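PDB 1R0K: 1-deoxy-D-xylulose 5-phosphate reductoisomerase from Zymomonas mobilis, which catalyses the NADPH-dependent rearrangement and reduction of 1-deoxy-D-xylulose 5-phosphate to 2-C-methyl-D-erythritol 4-phosphate, an early step of isoprenoid biosynthesis. Local coordinates for residues B[237-242]-B[295-300]; B[172-177]-B[246-251]; B[261-266]-B[282-287]. One frame throughout, in Å; residues are numbered along the deposited sequence.

How the contacts relate
Contacts 1 and 2 share the four-stranded mixed sheet 236-240, 168-175, 246-252, 257-261 and touch directly. His241 N, for instance, probably bonds Ala175 O. Contact 2 is the buried one, an antiparallel strand pair inside the sheet held by backbone bonds, a threonine and a serine. Contact 1 is partly buried at the outer edge of strand 236-240, where one bridge, a histidine and a phenylalanine ring lying offset beside it do the work. Contact 3, also partly buried, joins two loops beyond strand 257-261, uses water as well as side chains, and meets contact 2 where His247 packs on Gly262 and Ser263. All three touch the second subunit.

Contact 1 of 3, residues B[237-242]-B[295-300]; sequences EILVHP and MDFEAP
The carbonyl oxygen of Asp296 receives the N-H of the His241 ring, with ND1 to O 2.8 Å and a nearly straight angle of 168° at the hydrogen. The oxygen lies close to the imidazole plane, and the CA-H of His241 also points at it, while Pro242 CD rests nearby. Phe297 lies beside His241, its ring near parallel (10°) but slid away, so that its CE2 covers one imidazole face close to the rim, 3.4 Å from ND1. His241 CG, anti to the backbone N (chi1 166°), touches Phe297 CE2. Met295 meets the same ring at its edge, CG against CE1.

Next along, Val240 and Glu298 form a single antiparallel hydrogen-bonded bridge: Glu298 N to Val240 O is sound at 2.9 Å, the return bond weak. Val240 CB sits on Glu298 CG at 3.5 Å, and its CG2 reaches Pro300; the Glu298 carboxylate turns to Arg181. Leu239 CD2 touches Phe297 CD2 at 3.7 Å, and Phe289 of the second subunit packs on both residues. Met295 and Asp296 also pair antiparallel with a strand of the second subunit, carrying the sheet across the dimer.

Since ND1 donates and NE2 pairs with the backbone N-H of Ile246, the ring is consistent with a neutral, ND1-protonated histidine that ties segment 295-300 to the start of strand 246-252.

Contact 2 of 3, residues B[172-177]-B[246-251]; sequences IITASG and IHSMVE
Ile172 and Met249 form an antiparallel hydrogen-bonded pair in the interior of the four-stranded mixed sheet of this reductoisomerase, where the axes of segments 172-175 and 246-251 come within 4.9 Å and their directions differ by 162°. Ile172 N bonds Met249 O at 2.8 Å, and Met249 N returns a bond to Ile172 O at 2.9 Å.

Both side chains emerge on the same face. The methionine chain bends at its end (chi3 -99°), which brings CE to 4.0 Å from Ile172 CD1; CG2 of the isoleucine lies equally near, so the thioether methyl is held by both branches. Phe289 of the second subunit packs on this pair, and Leu239 of the adjoining strand touches both residues as well.

Beyond this pair the backbone pairing gives way to side chains. Ser248, whose phi is positive, lays CB and OG against Ile172 O, and its OG takes a weak bond from Thr174 N at 3.3 Å. Behind the serine stands helix 151-159, which carries Glu152, a predicted ligand of the metal and of the substrate. The end of strand 168-175 leads to Ser176, predicted to bind the substrate, and Thr174 O bonds Lys218, another predicted substrate residue; the pairing thus adjoins the predicted substrate and metal site.

Thr174 itself bridges the strands. Its OG1 sits between backbone N and carbonyl carbon (chi1 49°) and donates to Ile246 O at 2.9 Å, tilted from the carbonyl plane, while its methyl CG2 meets Ile246 CG2 at 4.1 Å.

Contact 3 of 3, residues B[261-266]-B[282-287]; sequences IGSPDM and TPAESL
Ser263 lies opposite Leu287, and Asp265 opposite Ala284, where two irregular loops pass at 142° between their directions, one leading into helix 267-275 and the other leaving it. An ST turn begins segment 282-287, Ala284 N donating to Thr282 OG1.

Ser263 holds its OG between the backbone N and the carbonyl carbon (chi1 51°), and from there it donates to Glu285 O at 2.6 Å, in the carbonyl plane and on a lone pair. An alanine here would probably leave Glu285 O without its direct bond to the facing loop, the join then resting on water and packing. One water accepts from Ser263 N and Leu287 N and lies 2.7 Å from that same Glu285 O.

At one end Leu287 CD2 presses tightly on Ile261 CG2, at 3.5 Å, beside the second subunit, whose strand extends the sheet at Ile261. At the other end Asp265 CB packs on Ala284 CB at 3.7 Å. The Asp265 carboxylate caps a backbone N near the start of helix 267-275 and pairs with Arg267, while its OD2 accepts from a second water, 2.7 Å away, which in turn accepts from Glu285 N.

Contact 1 of 3, residues B[237-242]-B[295-300]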
loop_
_atom_site.group_PDB
_atom_site.type_symbol
_atom_site.label_atom_id
_atom_site.label_comp_id
_atom_site.label_asym_id
_atom_site.label_seq_id
_atom_site.Cartn_x
_atom_site.Cartn_y
_atom_site.Cartn_z
ATOM N N GLU B 237 13.036 -5.768 -8.449
ATOM C CA GLU B 237 13.808 -4.559 -8.661
ATOM C C GLU B 237 14.281 -4.051 -7.315
ATOM O O GLU B 237 13.553 -4.126 -6.327
ATOM C CB GLU B 237 12.951 -3.470 -9.303
ATOM C CG GLU B 237 12.803 -3.568 -10.804
ATOM C CD GLU B 237 11.850 -2.523 -11.340
ATOM O OE1 GLU B 237 11.739 -1.445 -10.714
ATOM O OE2 GLU B 237 11.226 -2.777 -12.392
ATOM N N ILE B 238 15.504 -3.546 -7.273
ATOM C CA ILE B 238 16.020 -2.979 -6.042
ATOM C C ILE B 238 16.032 -1.482 -6.306
ATOM O O ILE B 238 16.509 -1.033 -7.350
ATOM C CB ILE B 238 17.445 -3.476 -5.730
ATOM C CG1 ILE B 238 17.416 -4.987 -5.486
ATOM C CG2 ILE B 238 18.006 -2.736 -4.508
ATOM C CD1 ILE B 238 18.793 -5.593 -5.272
ATOM N N LEU B 239 15.466 -0.716 -5.383
ATOM C CA LEU B 239 15.412 0.731 -5.531
ATOM C C LEU B 239 16.056 1.388 -4.321
ATOM O O LEU B 239 15.618 1.174 -3.190
ATOM C CB LEU B 239 13.951 1.197 -5.670
ATOM C CG LEU B 239 13.678 2.708 -5.722
ATOM C CD1 LEU B 239 14.283 3.316 -6.979
ATOM C CD2 LEU B 239 12.175 2.963 -5.688
ATOM N N VAL B 240 17.104 2.175 -4.554
ATOM C CA VAL B 240 17.774 2.861 -3.457
ATOM C C VAL B 240 16.897 4.030 -3.023
ATOM O O VAL B 240 16.472 4.849 -3.836
ATOM C CB VAL B 240 19.178 3.357 -3.869
ATOM C CG1 VAL B 240 19.792 4.180 -2.745
ATOM C CG2 VAL B 240 20.076 2.151 -4.183
ATOM N N HIS B 241 16.624 4.078 -1.726
ATOM C CA HIS B 241 15.768 5.086 -1.113
ATOM C C HIS B 241 16.395 5.346 0.259
ATOM O O HIS B 241 16.111 4.651 1.230
ATOM C CB HIS B 241 14.347 4.493 -1.018
ATOM C CG HIS B 241 13.415 5.247 -0.124
ATOM N ND1 HIS B 241 13.245 6.612 -0.201
ATOM C CD2 HIS B 241 12.588 4.818 0.857
ATOM C CE1 HIS B 241 12.353 6.992 0.699
ATOM N NE2 HIS B 241 11.940 5.921 1.354
ATOM N N PRO B 242 17.273 6.362 0.347
ATOM C CA PRO B 242 17.971 6.723 1.588
ATOM C C PRO B 242 17.152 6.773 2.880
ATOM O O PRO B 242 17.538 6.171 3.880
ATOM C CB PRO B 242 18.599 8.073 1.248
ATOM C CG PRO B 242 18.876 7.947 -0.229
ATOM C CD PRO B 242 17.582 7.328 -0.723
ATOM N N MET B 295 11.509 12.629 0.284
ATOM C CA MET B 295 11.908 11.241 0.041
ATOM C C MET B 295 12.756 11.229 -1.229
ATOM O O MET B 295 12.412 11.885 -2.207
ATOM C CB MET B 295 10.683 10.341 -0.176
ATOM C CG MET B 295 9.991 9.865 1.088
ATOM S SD MET B 295 8.548 8.874 0.682
ATOM C CE MET B 295 7.553 9.063 2.175
ATOM N N ASP B 296 13.862 10.491 -1.210
ATOM C CA ASP B 296 14.738 10.396 -2.373
ATOM C C ASP B 296 14.783 8.983 -2.941
ATOM O O ASP B 296 14.666 8.009 -2.203
ATOM C CB ASP B 296 16.157 10.821 -2.002
ATOM C CG ASP B 296 16.237 12.270 -1.608
ATOM O OD1 ASP B 296 15.931 13.121 -2.470
ATOM O OD2 ASP B 296 16.596 12.552 -0.443
ATOM N N PHE B 297 14.968 8.886 -4.254
ATOM C CA PHE B 297 15.048 7.591 -4.924
ATOM C C PHE B 297 16.100 7.635 -6.030
ATOM O O PHE B 297 16.236 8.637 -6.725
ATOM C CB PHE B 297 13.694 7.206 -5.538
ATOM C CG PHE B 297 12.555 7.251 -4.569
ATOM C CD1 PHE B 297 11.840 8.429 -4.377
ATOM C CD2 PHE B 297 12.209 6.122 -3.830
ATOM C CE1 PHE B 297 10.794 8.484 -3.459
ATOM C CE2 PHE B 297 11.168 6.165 -2.909
ATOM C CZ PHE B 297 10.457 7.348 -2.722
ATOM N N GLU B 298 16.840 6.543 -6.187
ATOM C CA GLU B 298 17.872 6.459 -7.215
ATOM C C GLU B 298 18.104 4.996 -7.569
ATOM O O GLU B 298 17.745 4.096 -6.808
ATOM C CB GLU B 298 19.178 7.098 -6.720
ATOM C CG GLU B 298 19.850 6.342 -5.584
ATOM C CD GLU B 298 21.103 7.034 -5.075
ATOM O OE1 GLU B 298 20.986 8.080 -4.408
ATOM O OE2 GLU B 298 22.212 6.533 -5.345
ATOM N N ALA B 299 18.705 4.756 -8.728
ATOM C CA ALA B 299 18.963 3.393 -9.165
ATOM C C ALA B 299 20.120 2.775 -8.397
ATOM O O ALA B 299 21.048 3.465 -7.983
ATOM C CB ALA B 299 19.270 3.371 -10.664
ATOM N N PRO B 300 20.064 1.462 -8.170
ATOM C CA PRO B 300 21.168 0.838 -7.445
ATOM C C PRO B 300 22.356 0.788 -8.409
ATOM O O PRO B 300 22.175 0.856 -9.628
ATOM C CB PRO B 300 20.613 -0.542 -7.113
ATOM C CG PRO B 300 19.739 -0.835 -8.297
ATOM C CD PRO B 300 19.014 0.477 -8.494
#

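Contact 2 of 3, residues B[172-177]-B[246-251]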
loop_
_atom_site.group_PDB
_atom_site.type_symbol
_atom_site.label_atom_id
_atom_site.label_comp_id
_atom_site.label_asym_id
_atom_site.label_seq_id
_atom_site.Cartn_x
_atom_site.Cartn_y
_atom_site.Cartn_z
ATOM N N ILE B 172 9.296 -4.200 -5.784
ATOM C CA ILE B 172 10.393 -3.271 -5.585
ATOM C C ILE B 172 10.902 -3.363 -4.158
ATOM O O ILE B 172 10.193 -3.024 -3.215
ATOM C CB ILE B 172 9.944 -1.826 -5.844
ATOM C CG1 ILE B 172 9.285 -1.724 -7.219
ATOM C CG2 ILE B 172 11.138 -0.881 -5.744
ATOM C CD1 ILE B 172 8.627 -0.383 -7.467
ATOM N N ILE B 173 12.124 -3.852 -4.003
ATOM C CA ILE B 173 12.720 -3.945 -2.687
ATOM C C ILE B 173 13.485 -2.643 -2.498
ATOM O O ILE B 173 14.447 -2.368 -3.211
ATOM C CB ILE B 173 13.701 -5.125 -2.585
ATOM C CG1 ILE B 173 12.991 -6.428 -2.948
ATOM C CG2 ILE B 173 14.270 -5.205 -1.174
ATOM C CD1 ILE B 173 13.909 -7.635 -2.948
ATOM N N THR B 174 13.035 -1.822 -1.560
ATOM C CA THR B 174 13.718 -0.564 -1.302
ATOM C C THR B 174 14.987 -0.843 -0.512
ATOM O O THR B 174 15.059 -1.821 0.234
ATOM C CB THR B 174 12.817 0.414 -0.538
ATOM O OG1 THR B 174 12.227 -0.250 0.588
ATOM C CG2 THR B 174 11.721 0.939 -1.462
ATOM N N ALA B 175 15.990 0.012 -0.693
ATOM C CA ALA B 175 17.273 -0.153 -0.027
ATOM C C ALA B 175 17.825 1.207 0.356
ATOM O O ALA B 175 17.804 2.129 -0.454
ATOM C CB ALA B 175 18.262 -0.861 -0.962
ATOM N N SER B 176 18.315 1.330 1.586
ATOM C CA SER B 176 18.882 2.590 2.045
ATOM C C SER B 176 20.111 2.901 1.208
ATOM O O SER B 176 20.421 4.063 0.952
ATOM C CB SER B 176 19.308 2.490 3.512
ATOM O OG SER B 176 20.409 1.607 3.648
ATOM N N GLY B 177 20.815 1.854 0.793
ATOM C CA GLY B 177 22.018 2.044 0.003
ATOM C C GLY B 177 23.246 1.871 0.874
ATOM O O GLY B 177 24.376 1.810 0.381
ATOM N N ILE B 246 9.714 4.195 2.945
ATOM C CA ILE B 246 8.904 3.297 2.129
ATOM C C ILE B 246 9.704 2.010 2.301
ATOM O O ILE B 246 10.872 1.927 1.894
ATOM C CB ILE B 246 8.866 3.711 0.641
ATOM C CG1 ILE B 246 8.066 5.009 0.497
ATOM C CG2 ILE B 246 8.247 2.591 -0.195
ATOM C CD1 ILE B 246 7.875 5.479 -0.932
ATOM N N HIS B 247 9.082 1.023 2.930
ATOM C CA HIS B 247 9.747 -0.234 3.240
ATOM C C HIS B 247 9.814 -1.276 2.122
ATOM O O HIS B 247 10.552 -2.252 2.241
ATOM C CB HIS B 247 9.123 -0.800 4.516
ATOM C CG HIS B 247 9.271 0.114 5.697
ATOM N ND1 HIS B 247 8.266 0.315 6.619
ATOM C CD2 HIS B 247 10.303 0.902 6.086
ATOM C CE1 HIS B 247 8.670 1.191 7.522
ATOM N NE2 HIS B 247 9.901 1.563 7.222
ATOM N N SER B 248 9.058 -1.035 1.050
ATOM C CA SER B 248 9.013 -1.858 -0.168
ATOM C C SER B 248 7.674 -1.718 -0.882
ATOM O O SER B 248 6.706 -1.215 -0.312
ATOM C CB SER B 248 9.325 -3.333 0.106
ATOM O OG SER B 248 10.735 -3.526 0.128
ATOM N N MET B 249 7.611 -2.155 -2.136
ATOM C CA MET B 249 6.381 -1.990 -2.895
ATOM C C MET B 249 6.080 -3.129 -3.859
ATOM O O MET B 249 6.957 -3.933 -4.196
ATOM C CB MET B 249 6.458 -0.682 -3.686
ATOM C CG MET B 249 6.980 0.503 -2.890
ATOM S SD MET B 249 7.090 2.019 -3.884
ATOM C CE MET B 249 8.822 2.035 -4.294
ATOM N N VAL B 250 4.828 -3.171 -4.309
ATOM C CA VAL B 250 4.382 -4.179 -5.264
ATOM C C VAL B 250 3.517 -3.503 -6.323
ATOM O O VAL B 250 2.526 -2.842 -5.991
ATOM C CB VAL B 250 3.522 -5.281 -4.591
ATOM C CG1 VAL B 250 3.038 -6.267 -5.644
ATOM C CG2 VAL B 250 4.322 -6.008 -3.522
ATOM N N GLU B 251 3.889 -3.646 -7.591
ATOM C CA GLU B 251 3.082 -3.055 -8.652
ATOM C C GLU B 251 2.209 -4.131 -9.273
ATOM O O GLU B 251 2.667 -5.248 -9.533
ATOM C CB GLU B 251 3.942 -2.424 -9.752
ATOM C CG GLU B 251 3.095 -1.637 -10.763
ATOM C CD GLU B 251 3.899 -1.087 -11.921
ATOM O OE1 GLU B 251 5.001 -0.554 -11.687
ATOM O OE2 GLU B 251 3.417 -1.176 -13.071
#

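Contact 3 of 3, residues B[261-266]-B[282-287]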
loop_
_atom_site.group_PDB
_atom_site.type_symbol
_atom_site.label_atom_id
_atom_site.label_comp_id
_atom_site.label_asym_id
_atom_site.label_seq_id
_atom_site.Cartn_x
_atom_site.Cartn_y
_atom_site.Cartn_z
ATOM N N ILE B 261 4.551 1.937 4.228
ATOM C CA ILE B 261 5.376 3.025 4.736
ATOM C C ILE B 261 5.211 3.146 6.245
ATOM O O ILE B 261 4.181 2.766 6.790
ATOM C CB ILE B 261 4.939 4.363 4.075
ATOM C CG1 ILE B 261 4.889 4.195 2.552
ATOM C CG2 ILE B 261 5.900 5.487 4.456
ATOM C CD1 ILE B 261 4.353 5.401 1.806
ATOM N N GLY B 262 6.223 3.669 6.926
ATOM C CA GLY B 262 6.087 3.842 8.363
ATOM C C GLY B 262 7.372 4.157 9.090
ATOM O O GLY B 262 8.423 4.290 8.472
ATOM N N SER B 263 7.276 4.303 10.408
ATOM C CA SER B 263 8.444 4.556 11.242
ATOM C C SER B 263 9.233 3.245 11.236
ATOM O O SER B 263 8.747 2.227 10.737
ATOM C CB SER B 263 8.008 4.906 12.664
ATOM O OG SER B 263 7.095 3.936 13.159
ATOM N N PRO B 264 10.460 3.246 11.785
ATOM C CA PRO B 264 11.271 2.025 11.807
ATOM C C PRO B 264 10.973 1.006 12.916
ATOM O O PRO B 264 11.583 -0.063 12.955
ATOM C CB PRO B 264 12.692 2.573 11.891
ATOM C CG PRO B 264 12.513 3.809 12.714
ATOM C CD PRO B 264 11.273 4.427 12.134
ATOM N N ASP B 265 10.040 1.332 13.809
ATOM C CA ASP B 265 9.683 0.445 14.919
ATOM C C ASP B 265 9.325 -0.958 14.419
ATOM O O ASP B 265 8.356 -1.136 13.675
ATOM C CB ASP B 265 8.492 1.025 15.680
ATOM C CG ASP B 265 8.359 0.465 17.086
ATOM O OD1 ASP B 265 8.549 -0.755 17.274
ATOM O OD2 ASP B 265 8.051 1.256 18.003
ATOM N N MET B 266 10.093 -1.955 14.849
ATOM C CA MET B 266 9.850 -3.325 14.419
ATOM C C MET B 266 8.558 -3.914 14.975
ATOM O O MET B 266 8.144 -4.996 14.566
ATOM C CB MET B 266 11.038 -4.217 14.790
ATOM C CG MET B 266 12.256 -4.030 13.893
ATOM S SD MET B 266 11.880 -4.336 12.142
ATOM C CE MET B 266 11.543 -6.119 12.150
ATOM N N THR B 282 -0.237 -1.156 18.266
ATOM C CA THR B 282 1.119 -1.261 18.807
ATOM C C THR B 282 1.492 0.176 19.130
ATOM O O THR B 282 0.836 1.106 18.670
ATOM C CB THR B 282 2.159 -1.817 17.797
ATOM O OG1 THR B 282 2.518 -0.796 16.862
ATOM C CG2 THR B 282 1.603 -3.028 17.048
ATOM N N PRO B 283 2.527 0.381 19.952
ATOM C CA PRO B 283 2.881 1.771 20.255
ATOM C C PRO B 283 3.815 2.395 19.222
ATOM O O PRO B 283 4.357 3.471 19.438
ATOM C CB PRO B 283 3.504 1.676 21.644
ATOM C CG PRO B 283 4.107 0.324 21.655
ATOM C CD PRO B 283 3.110 -0.551 20.933
ATOM N N ALA B 284 3.994 1.724 18.087
ATOM C CA ALA B 284 4.862 2.253 17.036
ATOM C C ALA B 284 4.444 3.681 16.679
ATOM O O ALA B 284 3.255 3.995 16.608
ATOM C CB ALA B 284 4.796 1.361 15.798
ATOM N N GLU B 285 5.427 4.540 16.453
ATOM C CA GLU B 285 5.163 5.930 16.113
ATOM C C GLU B 285 4.580 6.090 14.708
ATOM O O GLU B 285 4.979 5.391 13.771
ATOM C CB GLU B 285 6.456 6.738 16.237
ATOM C CG GLU B 285 6.331 8.194 15.820
ATOM C CD GLU B 285 7.592 8.993 16.107
ATOM O OE1 GLU B 285 8.684 8.579 15.662
ATOM O OE2 GLU B 285 7.489 10.042 16.775
ATOM N N SER B 286 3.628 7.011 14.575
ATOM C CA SER B 286 2.996 7.302 13.294
ATOM C C SER B 286 3.930 8.209 12.502
ATOM O O SER B 286 4.288 9.294 12.964
ATOM C CB SER B 286 1.661 8.017 13.501
ATOM O OG SER B 286 0.731 7.185 14.161
ATOM N N LEU B 287 4.320 7.771 11.310
ATOM C CA LEU B 287 5.227 8.560 10.491
ATOM C C LEU B 287 4.666 9.957 10.216
ATOM O O LEU B 287 3.546 10.108 9.731
ATOM C CB LEU B 287 5.518 7.842 9.168
ATOM C CG LEU B 287 6.543 8.531 8.258
ATOM C CD1 LEU B 287 7.917 8.497 8.918
ATOM C CD2 LEU B 287 6.588 7.835 6.902
HETATM O O HOH W 1 4.153 4.696 11.244
HETATM O O HOH W 2 8.177 3.897 17.473
#